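Local atomic coordinates of hemagglutinin (Pseudomonas aeruginosa, PDB entry 6D7Y), a protein that forms the toxic C-terminal tip of a CdiA protein of contact-dependent growth inhibition and binds an immunity protein that probably neutralises it. Residues 52-57 with 79-84. Numbering follows the deposited sequence.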
loop_
_atom_site.group_PDB
_atom_site.type_symbol
_atom_site.label_atom_id
_atom_site.label_comp_id
_atom_site.label_asym_id
_atom_site.label_seq_id
_atom_site.Cartn_x
_atom_site.Cartn_y
_atom_site.Cartn_z
ATOM N N LYS A 52 -6.284 -3.114 4.837
ATOM C CA LYS A 52 -6.867 -3.898 5.938
ATOM C C LYS A 52 -6.707 -5.404 5.730
ATOM O O LYS A 52 -6.472 -6.144 6.690
ATOM C CB LYS A 52 -8.335 -3.543 6.163
ATOM C CG LYS A 52 -8.523 -2.163 6.759
ATOM C CD LYS A 52 -9.985 -1.875 7.060
ATOM C CE LYS A 52 -10.160 -0.475 7.642
ATOM N NZ LYS A 52 -9.393 -0.277 8.906
ATOM N N GLU A 53 -6.847 -5.859 4.493
ATOM C CA GLU A 53 -6.651 -7.280 4.190
ATOM C C GLU A 53 -5.218 -7.734 4.480
ATOM O O GLU A 53 -5.005 -8.775 5.115
ATOM C CB GLU A 53 -7.026 -7.599 2.747
ATOM C CG GLU A 53 -8.538 -7.583 2.504
ATOM C CD GLU A 53 -8.946 -7.855 1.064
ATOM O OE1 GLU A 53 -8.087 -7.835 0.162
ATOM O OE2 GLU A 53 -10.154 -8.089 0.830
ATOM N N ILE A 54 -4.247 -6.935 4.038
ATOM C CA ILE A 54 -2.826 -7.240 4.240
ATOM C C ILE A 54 -2.478 -7.275 5.726
ATOM O O ILE A 54 -1.728 -8.139 6.172
ATOM C CB ILE A 54 -1.926 -6.239 3.466
ATOM C CG1 ILE A 54 -2.186 -6.368 1.956
ATOM C CG2 ILE A 54 -0.452 -6.505 3.756
ATOM C CD1 ILE A 54 -1.679 -5.212 1.104
ATOM N N VAL A 55 -3.025 -6.334 6.481
ATOM C CA VAL A 55 -2.804 -6.269 7.915
ATOM C C VAL A 55 -3.384 -7.493 8.642
ATOM O O VAL A 55 -2.744 -8.022 9.538
ATOM C CB VAL A 55 -3.410 -4.978 8.509
ATOM C CG1 VAL A 55 -3.405 -5.003 10.031
ATOM C CG2 VAL A 55 -2.657 -3.766 7.992
ATOM N N ARG A 56 -4.567 -7.947 8.249
ATOM C CA ARG A 56 -5.195 -9.094 8.949
ATOM C C ARG A 56 -4.690 -10.472 8.500
ATOM O O ARG A 56 -4.879 -11.460 9.214
ATOM C CB ARG A 56 -6.731 -9.052 8.879
ATOM C CG ARG A 56 -7.355 -9.333 7.526
ATOM C CD ARG A 56 -8.867 -9.457 7.641
ATOM N NE ARG A 56 -9.496 -8.227 8.131
ATOM C CZ ARG A 56 -9.950 -7.225 7.369
ATOM N NH1 ARG A 56 -9.865 -7.267 6.041
ATOM N NH2 ARG A 56 -10.506 -6.164 7.946
ATOM N N ALA A 57 -4.066 -10.535 7.327
ATOM C CA ALA A 57 -3.545 -11.792 6.792
ATOM C C ALA A 57 -2.363 -12.325 7.610
ATOM O O ALA A 57 -1.695 -11.558 8.287
ATOM C CB ALA A 57 -3.113 -11.611 5.353
ATOM N N ASP A 79 0.459 -13.886 -1.651
ATOM C CA ASP A 79 -0.311 -13.502 -2.874
ATOM C C ASP A 79 0.303 -12.338 -3.692
ATOM O O ASP A 79 -0.278 -11.907 -4.681
ATOM C CB ASP A 79 -1.809 -13.232 -2.564
ATOM C CG ASP A 79 -2.065 -11.929 -1.771
ATOM O OD1 ASP A 79 -1.229 -11.000 -1.779
ATOM O OD2 ASP A 79 -3.167 -11.818 -1.162
ATOM N N GLY A 80 1.456 -11.828 -3.253
ATOM C CA GLY A 80 2.175 -10.796 -3.983
ATOM C C GLY A 80 1.977 -9.383 -3.506
ATOM O O GLY A 80 2.788 -8.524 -3.824
ATOM N N ARG A 81 0.908 -9.136 -2.755
ATOM C CA ARG A 81 0.650 -7.824 -2.207
ATOM C C ARG A 81 1.468 -7.608 -0.933
ATOM O O ARG A 81 1.758 -8.536 -0.183
ATOM C CB ARG A 81 -0.820 -7.670 -1.850
ATOM C CG ARG A 81 -1.785 -7.815 -3.017
ATOM C CD ARG A 81 -3.215 -7.687 -2.510
ATOM N NE ARG A 81 -3.563 -8.766 -1.588
ATOM C CZ ARG A 81 -4.622 -8.789 -0.787
ATOM N NH1 ARG A 81 -5.483 -7.778 -0.742
ATOM N NH2 ARG A 81 -4.837 -9.856 -0.029
ATOM N N GLY A 82 1.806 -6.360 -0.674
ATOM C CA GLY A 82 2.539 -6.048 0.506
ATOM C C GLY A 82 2.379 -4.588 0.866
ATOM O O GLY A 82 1.955 -3.791 0.038
ATOM N N VAL A 83 2.744 -4.259 2.101
ATOM C CA VAL A 83 2.688 -2.858 2.610
ATOM C C VAL A 83 4.026 -2.499 3.227
ATOM O O VAL A 83 4.666 -3.324 3.893
ATOM C CB VAL A 83 1.583 -2.691 3.661
ATOM C CG1 VAL A 83 1.694 -1.352 4.389
ATOM C CG2 VAL A 83 0.220 -2.802 2.995
ATOM N N ARG A 84 4.450 -1.258 2.973
ATOM C CA ARG A 84 5.668 -0.717 3.497
ATOM C C ARG A 84 5.275 0.489 4.334
ATOM O O ARG A 84 4.514 1.346 3.885
ATOM C CB ARG A 84 6.604 -0.281 2.378
ATOM C CG ARG A 84 7.871 0.448 2.815
ATOM C CD ARG A 84 8.754 0.752 1.611
ATOM N NE ARG A 84 9.481 -0.445 1.169
ATOM C CZ ARG A 84 10.026 -0.621 -0.037
ATOM N NH1 ARG A 84 9.818 0.256 -1.006
ATOM N NH2 ARG A 84 10.687 -1.766 -0.304
#
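Arg-81 lays its guanidinium between two carboxylates, Asp-79 on its own loop and Glu-53 on the helix. The side chain leaves the backbone extended and then bends at chi3 (-64°), which brings NE and NH2 side-on to Asp-79; NH2 donates to the syn lone pair of OD2 at 2.8 Å, while NE reaches OD2 from above the carboxylate plane and OD1 only weakly. Asp-79 OD1 also accepts the backbone N of Arg-81 at 3.0 Å, closing an Asx turn, a role that suits the short aspartate side chain. Within that turn Gly-80 takes a positive phi at which a CB would collide with the preceding carbonyl oxygen. NH1, left for the helix, donates to Glu-53 OE1 (2.8 Å), which accepts through its anti lone pair; this salt bridge is a single N-H...O bond near the guanidinium plane, with the two planes crossing at 77°. Glu-53 OE2 pairs with Lys-49 and NH1 also bonds His-50, both about one turn back along the helix.

The contact ties the last turn of helix 40-56 to strand 82-86, an inner strand of the four-stranded antiparallel meander that follows it. Here Ile-54 points at the strand, its CG1 over one face of the guanidinium. With chi2 near anti (164°), its long branch puts CD1 3.6 Å from Val-83 CG2 and 3.9 Å from Arg-81 CB, and CG2 also meets Val-83 CG2, at 3.8 Å. Beta-branched Val-83 suits the extended strand and presents this methyl to the helix, and Ile-54 CD1 also lies 4.0 Å from Gly-82 O.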